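Ras-related protein Rab-7L1 (Homo sapiens, PDB 6HH2) is a Rab-family small GTPase that maintains the endosome-trans-Golgi network, acts in retrograde lysosome-to-Golgi recycling, and recruits the kinase LRRK2 to the Golgi and stimulates it. Local coordinates at residues 90-95 and 127-132; 14-19 and 65-70; 9-14 and 60-65. The protein carries 4 engineered substitutions. One frame throughout, in Å; residues are numbered along the deposited sequence. Where two conformers were deposited one is given.

Interaction 1 (90-95 and 127-132); sequences MFDVTN and ANKSDL. Engineered in segment 127-132: Ser130 (natural residue Cys). With GDP (guanosine-5'-diphosphate), chain B.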
loop_
_atom_site.group_PDB
_atom_site.type_symbol
_atom_site.label_atom_id
_atom_site.label_comp_id
_atom_site.label_asym_id
_atom_site.label_seq_id
_atom_site.Cartn_x
_atom_site.Cartn_y
_atom_site.Cartn_z
ATOM N N MET A 90 5.973 0.727 1.121
ATOM C CA MET A 90 6.562 -0.044 2.207
ATOM C C MET A 90 8.062 0.034 2.181
ATOM O O MET A 90 8.656 0.041 1.103
ATOM C CB MET A 90 6.154 -1.522 2.141
ATOM C CG MET A 90 4.661 -1.731 2.194
ATOM S SD MET A 90 4.182 -3.484 2.243
ATOM C CE MET A 90 5.413 -4.210 3.373
ATOM N N PHE A 91 8.652 0.129 3.360
ATOM C CA PHE A 91 10.078 -0.037 3.532
ATOM C C PHE A 91 10.359 -0.979 4.699
ATOM O O PHE A 91 9.484 -1.306 5.501
ATOM C CB PHE A 91 10.839 1.305 3.571
ATOM C CG PHE A 91 10.701 2.057 4.853
ATOM C CD1 PHE A 91 9.578 2.885 5.083
ATOM C CD2 PHE A 91 11.682 1.921 5.856
ATOM C CE1 PHE A 91 9.453 3.563 6.298
ATOM C CE2 PHE A 91 11.572 2.617 7.064
ATOM C CZ PHE A 91 10.473 3.459 7.275
ATOM N N ASP A 92 11.601 -1.444 4.771
ATOM C CA ASP A 92 12.092 -2.273 5.869
ATOM C C ASP A 92 12.873 -1.382 6.836
ATOM O O ASP A 92 13.891 -0.789 6.452
ATOM C CB ASP A 92 12.982 -3.344 5.213
ATOM C CG ASP A 92 13.714 -4.265 6.206
ATOM O OD1 ASP A 92 13.705 -4.038 7.431
ATOM O OD2 ASP A 92 14.378 -5.207 5.691
ATOM N N VAL A 93 12.367 -1.252 8.087
ATOM C CA VAL A 93 13.048 -0.390 9.069
ATOM C C VAL A 93 14.520 -0.702 9.306
ATOM O O VAL A 93 15.278 0.155 9.770
ATOM C CB VAL A 93 12.325 -0.340 10.435
ATOM C CG1 VAL A 93 11.004 0.349 10.320
ATOM C CG2 VAL A 93 12.212 -1.751 11.067
ATOM N N THR A 94 14.941 -1.917 8.969
ATOM C CA THR A 94 16.281 -2.384 9.209
ATOM C C THR A 94 17.199 -2.132 8.006
ATOM O O THR A 94 18.409 -2.365 8.107
ATOM C CB THR A 94 15.989 -3.851 9.494
ATOM O OG1 THR A 94 15.905 -4.653 8.321
ATOM C CG2 THR A 94 15.094 -4.111 10.615
ATOM N N ASN A 95 16.671 -1.578 6.902
ATOM C CA ASN A 95 17.436 -1.388 5.655
ATOM C C ASN A 95 17.252 0.055 5.169
ATOM O O ASN A 95 16.240 0.397 4.547
ATOM C CB ASN A 95 17.002 -2.400 4.601
ATOM C CG ASN A 95 17.868 -2.346 3.371
ATOM O OD1 ASN A 95 18.410 -1.308 3.065
ATOM N ND2 ASN A 95 18.009 -3.464 2.670
ATOM N N ALA A 127 6.431 1.510 7.756
ATOM C CA ALA A 127 7.751 1.154 8.284
ATOM C C ALA A 127 7.615 -0.279 8.767
ATOM O O ALA A 127 7.303 -0.540 9.948
ATOM C CB ALA A 127 8.095 2.120 9.427
ATOM N N ASN A 128 7.855 -1.202 7.845
ATOM C CA ASN A 128 7.579 -2.616 8.117
ATOM C C ASN A 128 8.787 -3.300 8.756
ATOM O O ASN A 128 9.901 -2.774 8.760
ATOM C CB ASN A 128 7.117 -3.351 6.832
ATOM C CG ASN A 128 6.530 -4.723 7.145
ATOM O OD1 ASN A 128 5.752 -4.863 8.078
ATOM N ND2 ASN A 128 6.928 -5.748 6.369
ATOM N N LYS A 129 8.547 -4.519 9.263
ATOM C CA LYS A 129 9.524 -5.311 10.031
ATOM C C LYS A 129 9.885 -4.637 11.354
ATOM O O LYS A 129 11.018 -4.758 11.833
ATOM C CB LYS A 129 10.784 -5.688 9.227
ATOM C CG LYS A 129 10.508 -6.232 7.802
ATOM C CD LYS A 129 11.669 -7.081 7.345
ATOM C CE LYS A 129 11.407 -7.444 5.891
ATOM N NZ LYS A 129 12.545 -8.369 5.411
ATOM N N SER A 130 8.918 -3.909 11.945
ATOM C CA SER A 130 9.145 -3.209 13.206
ATOM C C SER A 130 9.547 -4.147 14.331
ATOM O O SER A 130 10.125 -3.683 15.316
ATOM C CB SER A 130 7.860 -2.456 13.609
ATOM O OG SER A 130 6.829 -3.391 13.961
ATOM N N ASP A 131 9.239 -5.446 14.197
ATOM C CA ASP A 131 9.608 -6.459 15.182
ATOM C C ASP A 131 11.109 -6.730 15.228
ATOM O O ASP A 131 11.578 -7.341 16.188
ATOM C CB ASP A 131 8.900 -7.780 14.836
ATOM C CG ASP A 131 9.189 -8.265 13.414
ATOM O OD1 ASP A 131 8.610 -7.669 12.485
ATOM O OD2 ASP A 131 9.939 -9.270 13.292
ATOM N N LEU A 132 11.858 -6.340 14.201
ATOM C CA LEU A 132 13.293 -6.564 14.185
ATOM C C LEU A 132 14.047 -5.463 14.920
ATOM O O LEU A 132 13.529 -4.383 15.179
ATOM C CB LEU A 132 13.815 -6.689 12.749
ATOM C CG LEU A 132 13.210 -7.850 11.972
ATOM C CD1 LEU A 132 13.767 -7.824 10.546
ATOM C CD2 LEU A 132 13.473 -9.180 12.648
HETATM P PB GDP B . 8.591 -8.470 -1.046
HETATM O O1B GDP B . 8.473 -7.021 -0.751
HETATM O O2B GDP B . 9.848 -8.848 -1.756
HETATM O O3B GDP B . 7.352 -9.059 -1.691
HETATM O O3A GDP B . 8.762 -9.152 0.437
HETATM P PA GDP B . 8.176 -10.532 0.972
HETATM O O1A GDP B . 6.723 -10.414 1.354
HETATM O O2A GDP B . 8.550 -11.627 -0.017
HETATM O "O5'" GDP B . 9.003 -10.736 2.318
HETATM C "C5'" GDP B . 10.416 -10.876 2.308
HETATM C "C4'" GDP B . 10.860 -11.595 3.577
HETATM O "O4'" GDP B . 10.580 -10.716 4.717
HETATM C "C3'" GDP B . 10.025 -12.837 3.809
HETATM O "O3'" GDP B . 10.919 -13.796 4.400
HETATM C "C2'" GDP B . 8.981 -12.399 4.817
HETATM O "O2'" GDP B . 8.584 -13.496 5.629
HETATM C "C1'" GDP B . 9.775 -11.410 5.624
HETATM N N9 GDP B . 8.916 -10.415 6.276
HETATM C C8 GDP B . 7.871 -9.752 5.701
HETATM N N7 GDP B . 7.319 -8.874 6.599
HETATM C C5 GDP B . 8.041 -8.992 7.739
HETATM C C6 GDP B . 7.995 -8.384 9.066
HETATM O O6 GDP B . 7.120 -7.549 9.362
HETATM N N1 GDP B . 8.934 -8.779 9.934
HETATM C C2 GDP B . 9.883 -9.702 9.712
HETATM N N2 GDP B . 10.786 -10.067 10.704
HETATM N N3 GDP B . 9.947 -10.327 8.511
HETATM C C4 GDP B . 9.066 -9.988 7.546
HETATM O O HOH W 1 15.179 -7.619 6.362
#
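Ala127 slides its backbone over one face of the Phe91 ring, CA lying 3.9 Å from the ring centroid in a CH-pi contact. Phe91 has CG between its backbone N and carbonyl carbon (chi1 76°), which swings the ring across to the neighbouring strand; the small methyl of Ala127 touches both Phe91 CZ and Val93 CG1. Asn128 then continues the parallel ladder: its N donates to Phe91 O, and its O receives Val93 N at 3.0 Å in an almost straight bond (177°). Its amide, anti to the backbone N, runs toward the purine, beside the Met90 methyl in one of that residue's two conformers. OD1 accepts from Thr157 OG1 and Val159 N while ND2 gives to Val21 O, so a buried polar group is well satisfied. Lys129 stretches its aliphatic chain over the guanine, CG 3.5 Å from GDP C6, and ends with NZ 3.1 Å from the ribose O4' of GDP. On its other flank stands the Asp92 carboxylate; the salt bridge is long, and a water bridges NZ and Asp92 OD2. NZ also gives to Ala20 O. Asp92 OD1 is held by Thr94 N in an Asx turn. Asp131 grips the base with both oxygens, OD1 taking GDP N1 at 2.8 Å and OD2 taking GDP N2 at 2.8 Å, a fork matched to guanine's two donors. Leu132 closes the loop, with CB 3.6 Å from Thr94 CG2. This is the guanine-recognition NKxD motif of Ras-like GTPases, carried at the end of a parallel strand in a beta-alpha-beta unit.

Interaction 2 (14-19 and 65-70); sequences LVVGDA and WDIAGL. Engineered in segment 65-70: Leu70 (natural residue Gln). With GDP (guanosine-5'-diphosphate), chain B.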
loop_
_atom_site.group_PDB
_atom_site.type_symbol
_atom_site.label_atom_id
_atom_site.label_comp_id
_atom_site.label_asym_id
_atom_site.label_seq_id
_atom_site.Cartn_x
_atom_site.Cartn_y
_atom_site.Cartn_z
ATOM N N LEU A 14 -2.198 0.436 -4.781
ATOM C CA LEU A 14 -0.848 -0.004 -5.190
ATOM C C LEU A 14 -0.019 -0.311 -3.963
ATOM O O LEU A 14 0.040 0.509 -3.039
ATOM C CB LEU A 14 -0.172 1.122 -5.973
ATOM C CG LEU A 14 -1.016 1.685 -7.093
ATOM C CD1 LEU A 14 -0.239 2.789 -7.830
ATOM C CD2 LEU A 14 -1.411 0.544 -8.074
ATOM N N VAL A 15 0.571 -1.493 -3.895
ATOM C CA VAL A 15 1.501 -1.865 -2.847
ATOM C C VAL A 15 2.888 -1.889 -3.454
ATOM O O VAL A 15 3.226 -2.744 -4.295
ATOM C CB VAL A 15 1.168 -3.224 -2.243
ATOM C CG1 VAL A 15 2.155 -3.550 -1.127
ATOM C CG2 VAL A 15 -0.309 -3.203 -1.743
ATOM N N VAL A 16 3.682 -0.873 -3.161
ATOM C CA VAL A 16 4.969 -0.624 -3.794
ATOM C C VAL A 16 6.039 -0.518 -2.727
ATOM O O VAL A 16 5.765 -0.339 -1.547
ATOM C CB VAL A 16 5.015 0.596 -4.730
ATOM C CG1 VAL A 16 4.014 0.461 -5.881
ATOM C CG2 VAL A 16 4.792 1.921 -3.955
ATOM N N GLY A 17 7.278 -0.567 -3.169
ATOM C CA GLY A 17 8.413 -0.588 -2.278
ATOM C C GLY A 17 9.475 -1.520 -2.825
ATOM O O GLY A 17 9.234 -2.296 -3.752
ATOM N N ASP A 18 10.658 -1.428 -2.247
ATOM C CA ASP A 18 11.773 -2.223 -2.772
ATOM C C ASP A 18 11.546 -3.725 -2.555
ATOM O O ASP A 18 10.685 -4.170 -1.781
ATOM C CB ASP A 18 13.057 -1.819 -2.082
ATOM C CG ASP A 18 13.588 -0.471 -2.525
ATOM O OD1 ASP A 18 12.977 0.204 -3.378
ATOM O OD2 ASP A 18 14.659 -0.116 -1.997
ATOM N N ALA A 19 12.326 -4.542 -3.258
ATOM C CA ALA A 19 12.332 -5.966 -2.950
ATOM C C ALA A 19 12.609 -6.209 -1.470
ATOM O O ALA A 19 13.413 -5.509 -0.839
ATOM C CB ALA A 19 13.389 -6.689 -3.812
ATOM N N TRP A 65 -2.654 -4.416 -5.648
ATOM C CA TRP A 65 -1.751 -4.604 -6.786
ATOM C C TRP A 65 -0.318 -4.605 -6.262
ATOM O O TRP A 65 0.187 -3.574 -5.845
ATOM C CB TRP A 65 -1.947 -3.484 -7.802
ATOM C CG TRP A 65 -3.144 -3.613 -8.655
ATOM C CD1 TRP A 65 -4.486 -3.518 -8.247
ATOM C CD2 TRP A 65 -3.154 -3.828 -10.047
ATOM N NE1 TRP A 65 -5.310 -3.636 -9.352
ATOM C CE2 TRP A 65 -4.524 -3.841 -10.469
ATOM C CE3 TRP A 65 -2.138 -3.966 -11.000
ATOM C CZ2 TRP A 65 -4.896 -4.034 -11.801
ATOM C CZ3 TRP A 65 -2.504 -4.145 -12.332
ATOM C CH2 TRP A 65 -3.882 -4.177 -12.727
ATOM N N ASP A 66 0.350 -5.760 -6.296
ATOM C CA ASP A 66 1.754 -5.867 -5.843
ATOM C C ASP A 66 2.680 -5.605 -7.043
ATOM O O ASP A 66 2.587 -6.284 -8.076
ATOM C CB ASP A 66 1.903 -7.315 -5.356
ATOM C CG ASP A 66 3.258 -7.685 -4.798
ATOM O OD1 ASP A 66 4.263 -6.986 -4.938
ATOM O OD2 ASP A 66 3.260 -8.798 -4.214
ATOM N N ILE A 67 3.587 -4.617 -6.910
ATOM C CA ILE A 67 4.452 -4.286 -8.048
ATOM C C ILE A 67 5.361 -5.445 -8.428
ATOM O O ILE A 67 5.827 -5.508 -9.574
ATOM C CB ILE A 67 5.221 -2.971 -7.797
ATOM C CG1 ILE A 67 6.003 -2.541 -9.041
ATOM C CG2 ILE A 67 6.146 -3.081 -6.597
ATOM C CD1 ILE A 67 6.090 -1.070 -9.128
ATOM N N ALA A 68 5.632 -6.357 -7.489
ATOM C CA ALA A 68 6.177 -7.700 -7.791
ATOM C C ALA A 68 7.362 -7.699 -8.740
ATOM O O ALA A 68 8.412 -7.139 -8.407
ATOM C CB ALA A 68 5.046 -8.628 -8.206
ATOM N N GLY A 69 7.221 -8.306 -9.935
ATOM C CA GLY A 69 8.370 -8.542 -10.816
ATOM C C GLY A 69 9.163 -7.298 -11.213
ATOM O O GLY A 69 10.338 -7.415 -11.573
ATOM N N LEU A 70 8.574 -6.108 -11.171
ATOM C CA LEU A 70 9.342 -4.893 -11.550
ATOM C C LEU A 70 9.714 -4.028 -10.338
ATOM O O LEU A 70 10.150 -2.911 -10.531
ATOM C CB LEU A 70 8.526 -4.091 -12.557
ATOM C CG LEU A 70 8.346 -4.737 -13.925
ATOM C CD1 LEU A 70 7.431 -3.912 -14.798
ATOM C CD2 LEU A 70 9.673 -4.967 -14.609
HETATM P PB GDP B . 8.591 -8.470 -1.046
HETATM O O1B GDP B . 8.473 -7.021 -0.751
HETATM O O2B GDP B . 9.848 -8.848 -1.756
HETATM O O3B GDP B . 7.352 -9.059 -1.691
HETATM O O3A GDP B . 8.762 -9.152 0.437
HETATM P PA GDP B . 8.176 -10.532 0.972
HETATM O O1A GDP B . 6.723 -10.414 1.354
HETATM O O2A GDP B . 8.550 -11.627 -0.017
HETATM O "O5'" GDP B . 9.003 -10.736 2.318
HETATM C "C5'" GDP B . 10.416 -10.876 2.308
HETATM C "C4'" GDP B . 10.860 -11.595 3.577
HETATM O "O4'" GDP B . 10.580 -10.716 4.717
HETATM C "C3'" GDP B . 10.025 -12.837 3.809
HETATM O "O3'" GDP B . 10.919 -13.796 4.400
HETATM C "C2'" GDP B . 8.981 -12.399 4.817
HETATM O "O2'" GDP B . 8.584 -13.496 5.629
HETATM C "C1'" GDP B . 9.775 -11.410 5.624
HETATM N N9 GDP B . 8.916 -10.415 6.276
HETATM C C8 GDP B . 7.871 -9.752 5.701
HETATM N N7 GDP B . 7.319 -8.874 6.599
HETATM C C5 GDP B . 8.041 -8.992 7.739
HETATM C C6 GDP B . 7.995 -8.384 9.066
HETATM O O6 GDP B . 7.120 -7.549 9.362
HETATM N N1 GDP B . 8.934 -8.779 9.934
HETATM C C2 GDP B . 9.883 -9.702 9.712
HETATM N N2 GDP B . 10.786 -10.067 10.704
HETATM N N3 GDP B . 9.947 -10.327 8.511
HETATM C C4 GDP B . 9.066 -9.988 7.546
#
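The strand ends that carry the P-loop and the DxxG-type switch II entry of a Ras-like GTPase meet here, where Val15 bonds through its N to Trp65 and through its O to Ile67, either side of Asp66 in the parallel pairing. Val15 N donates to Trp65 O at 2.9 Å, and Val15 O receives Ile67 N at 3.2 Å, the last rung before the chains part. On the near side of these bonds Leu14 CD2 reaches Trp65 CB at 4.1 Å. Beyond them the contact is apolar: Ile67 CG2 lies 3.9 Å from Val16 CA, and Val16 CG1 sits 4.1 Å from Ile67 CB. Branched residues suit this place because their bulk starts at CB, close to the sheet. Asp66 turns its carboxylate anti to the backbone N (chi1 -178°); OD1 takes Ala68 N from above the carboxylate plane in an Asx turn, and OD2 accepts from Thr24, placing the acid near the bound magnesium. Gly17 adopts phi 142°, where a CB would jam against the preceding carbonyl O, and from it the chain runs through Asp18 and Ala19 toward the GDP phosphates. Helix 23-30 packs on Val15 and Ile67, while Tyr80 of helix 78-81 and Trp105 of helix 96-112 touch Val16 and Ile67, and strand 86-92 bonds to Leu14 and Val16.

Interaction 3 (9-14 and 60-65); sequences HLFKVL and VRLQLW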
loop_
_atom_site.group_PDB
_atom_site.type_symbol
_atom_site.label_atom_id
_atom_site.label_comp_id
_atom_site.label_asym_id
_atom_site.label_seq_id
_atom_site.Cartn_x
_atom_site.Cartn_y
_atom_site.Cartn_z
ATOM N N HIS A 9 -18.196 0.151 -3.908
ATOM C CA HIS A 9 -17.109 1.118 -3.978
ATOM C C HIS A 9 -15.858 0.326 -4.281
ATOM O O HIS A 9 -15.405 -0.441 -3.438
ATOM C CB HIS A 9 -16.941 1.836 -2.635
ATOM C CG HIS A 9 -18.202 2.519 -2.164
ATOM N ND1 HIS A 9 -18.514 3.810 -2.527
ATOM C CD2 HIS A 9 -19.229 2.087 -1.389
ATOM C CE1 HIS A 9 -19.680 4.148 -1.999
ATOM N NE2 HIS A 9 -20.149 3.113 -1.321
ATOM N N LEU A 10 -15.276 0.534 -5.459
ATOM C CA LEU A 10 -14.117 -0.225 -5.899
ATOM C C LEU A 10 -12.886 0.662 -5.831
ATOM O O LEU A 10 -12.885 1.773 -6.395
ATOM C CB LEU A 10 -14.340 -0.686 -7.340
ATOM C CG LEU A 10 -13.142 -1.393 -7.964
ATOM C CD1 LEU A 10 -12.804 -2.745 -7.303
ATOM C CD2 LEU A 10 -13.445 -1.589 -9.450
ATOM N N PHE A 11 -11.846 0.188 -5.131
ATOM C CA PHE A 11 -10.596 0.928 -4.975
ATOM C C PHE A 11 -9.413 0.067 -5.398
ATOM O O PHE A 11 -9.217 -1.025 -4.867
ATOM C CB PHE A 11 -10.384 1.408 -3.524
ATOM C CG PHE A 11 -11.481 2.306 -3.024
ATOM C CD1 PHE A 11 -11.753 3.538 -3.643
ATOM C CD2 PHE A 11 -12.270 1.885 -1.961
ATOM C CE1 PHE A 11 -12.768 4.357 -3.132
ATOM C CE2 PHE A 11 -13.289 2.717 -1.475
ATOM C CZ PHE A 11 -13.539 3.920 -2.095
ATOM N N LYS A 12 -8.587 0.590 -6.296
ATOM C CA LYS A 12 -7.330 -0.058 -6.682
ATOM C C LYS A 12 -6.222 0.539 -5.834
ATOM O O LYS A 12 -6.030 1.769 -5.809
ATOM C CB LYS A 12 -7.106 0.196 -8.180
ATOM C CG LYS A 12 -5.676 -0.134 -8.679
ATOM C CD LYS A 12 -5.601 -0.124 -10.197
ATOM C CE LYS A 12 -4.120 -0.417 -10.566
ATOM N NZ LYS A 12 -3.974 -0.457 -12.068
ATOM N N VAL A 13 -5.537 -0.308 -5.073
ATOM C CA VAL A 13 -4.517 0.135 -4.118
ATOM C C VAL A 13 -3.180 -0.435 -4.591
ATOM O O VAL A 13 -3.046 -1.656 -4.777
ATOM C CB VAL A 13 -4.844 -0.389 -2.712
ATOM C CG1 VAL A 13 -3.727 -0.001 -1.751
ATOM C CG2 VAL A 13 -6.222 0.185 -2.272
ATOM N N LEU A 14 -2.198 0.436 -4.781
ATOM C CA LEU A 14 -0.848 -0.004 -5.190
ATOM C C LEU A 14 -0.019 -0.311 -3.963
ATOM O O LEU A 14 0.040 0.509 -3.039
ATOM C CB LEU A 14 -0.172 1.122 -5.973
ATOM C CG LEU A 14 -1.016 1.685 -7.093
ATOM C CD1 LEU A 14 -0.239 2.789 -7.830
ATOM C CD2 LEU A 14 -1.411 0.544 -8.074
ATOM N N VAL A 60 -17.370 -2.420 0.012
ATOM C CA VAL A 60 -16.080 -1.895 -0.454
ATOM C C VAL A 60 -15.284 -3.064 -1.003
ATOM O O VAL A 60 -15.169 -4.106 -0.343
ATOM C CB VAL A 60 -15.313 -1.263 0.715
ATOM C CG1 VAL A 60 -13.850 -1.007 0.318
ATOM C CG2 VAL A 60 -16.003 0.055 1.131
ATOM N N ARG A 61 -14.765 -2.910 -2.214
ATOM C CA ARG A 61 -13.969 -3.947 -2.865
ATOM C C ARG A 61 -12.592 -3.345 -3.132
ATOM O O ARG A 61 -12.489 -2.270 -3.746
ATOM C CB ARG A 61 -14.651 -4.386 -4.161
ATOM C CG ARG A 61 -13.849 -5.385 -4.989
ATOM C CD ARG A 61 -14.634 -5.907 -6.215
ATOM N NE ARG A 61 -15.716 -6.793 -5.803
ATOM C CZ ARG A 61 -17.007 -6.470 -5.797
ATOM N NH1 ARG A 61 -17.404 -5.272 -6.205
ATOM N NH2 ARG A 61 -17.905 -7.366 -5.401
ATOM N N LEU A 62 -11.541 -3.984 -2.622
ATOM C CA LEU A 62 -10.181 -3.501 -2.844
ATOM C C LEU A 62 -9.463 -4.446 -3.797
ATOM O O LEU A 62 -9.484 -5.661 -3.600
ATOM C CB LEU A 62 -9.368 -3.505 -1.566
ATOM C CG LEU A 62 -9.935 -2.775 -0.385
ATOM C CD1 LEU A 62 -8.875 -2.861 0.732
ATOM C CD2 LEU A 62 -10.236 -1.341 -0.790
ATOM N N GLN A 63 -8.832 -3.900 -4.832
ATOM C CA GLN A 63 -7.834 -4.607 -5.641
ATOM C C GLN A 63 -6.467 -4.248 -5.094
ATOM O O GLN A 63 -6.077 -3.067 -5.081
ATOM C CB GLN A 63 -7.905 -4.167 -7.102
ATOM C CG GLN A 63 -9.226 -4.452 -7.779
ATOM C CD GLN A 63 -9.229 -4.019 -9.233
ATOM O OE1 GLN A 63 -8.260 -3.375 -9.683
ATOM N NE2 GLN A 63 -10.284 -4.339 -9.968
ATOM N N LEU A 64 -5.745 -5.240 -4.607
ATOM C CA LEU A 64 -4.419 -5.034 -4.049
ATOM C C LEU A 64 -3.388 -5.418 -5.132
ATOM O O LEU A 64 -3.251 -6.594 -5.490
ATOM C CB LEU A 64 -4.231 -5.906 -2.806
ATOM C CG LEU A 64 -5.259 -5.622 -1.708
ATOM C CD1 LEU A 64 -5.246 -6.770 -0.687
ATOM C CD2 LEU A 64 -4.933 -4.237 -1.073
ATOM N N TRP A 65 -2.654 -4.416 -5.648
ATOM C CA TRP A 65 -1.751 -4.604 -6.786
ATOM C C TRP A 65 -0.318 -4.605 -6.262
ATOM O O TRP A 65 0.187 -3.574 -5.845
ATOM C CB TRP A 65 -1.947 -3.484 -7.802
ATOM C CG TRP A 65 -3.144 -3.613 -8.655
ATOM C CD1 TRP A 65 -4.486 -3.518 -8.247
ATOM C CD2 TRP A 65 -3.154 -3.828 -10.047
ATOM N NE1 TRP A 65 -5.310 -3.636 -9.352
ATOM C CE2 TRP A 65 -4.524 -3.841 -10.469
ATOM C CE3 TRP A 65 -2.138 -3.966 -11.000
ATOM C CZ2 TRP A 65 -4.896 -4.034 -11.801
ATOM C CZ3 TRP A 65 -2.504 -4.145 -12.332
ATOM C CH2 TRP A 65 -3.882 -4.177 -12.727
#
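Lys12 lies across one face of the Trp65 indole. Its CE stands 3.5 Å from the centroid of the five-membered ring, a CH-pi contact, and NZ reaches 3.6 Å from the centroid of the six-membered ring, only 9° off the normal, in a cation-pi interaction. CG is anti to the backbone N (chi1 167°) and the rest of the chain is fully extended, which carries methylenes and ammonium in turn over the two rings. A lysine suits the place because it can coat an aromatic face with its carbons and still present a charge to the pi cloud. On the same face of the sheet Leu10 CD1 rests on Arg61 CG at 3.7 Å and also meets Gln63 CG. On the other, Val60 CG1 approaches Phe11 CD2 at 4.0 Å, Leu62 CD2 comes to the ring edge of Phe11 in its plane, and Leu64 CD2 meets Val13 CB. Between these two layers of side chains the strands run as a parallel pair within the six-stranded Ras-like sheet, 58-66 lying between 8-17 and the antiparallel edge strand 48-55; their axes are 4.7 Å apart and turned by 21°. Five backbone bonds link them, from Arg61 N to His9 O at 2.8 Å through to Trp65 N to Val13 O. The indole is fixed in turn by Gln63, whose OE1 accepts Trp65 NE1 at 3.0 Å within the ring plane, and its ring also meets that of Phe47. The ammonium of Lys12 is tied by the carbonyl oxygens of Tyr80 and Arg82, which should steady the charge above the ring. Farther out, Arg61 pairs with Asp8 and His9 NE2 bonds Glu58, while helix 165-178 lays Met176 and Met177 against Phe11.

Interactions 2 and 3 are successive lengths of one parallel pairing, strands 8-17 and 58-66, sharing Leu14 and Trp65. Interaction 1 joins strands 86-92 and 123-128, and its Met90 N probably bonds Val16 O, so strand 86-92 continues the sheet beside 8-17. Interactions 1 and 2 are buried and both touch GDP at the strands' carboxyl ends, where regular pairing gives way to loops: the first reads the base with polar side chains, the second leads to the phosphates and magnesium. Interaction 3, on the far side of the chain's centre from interaction 1, is only partly buried; it relies on a full backbone ladder and on side chains spread over two faces.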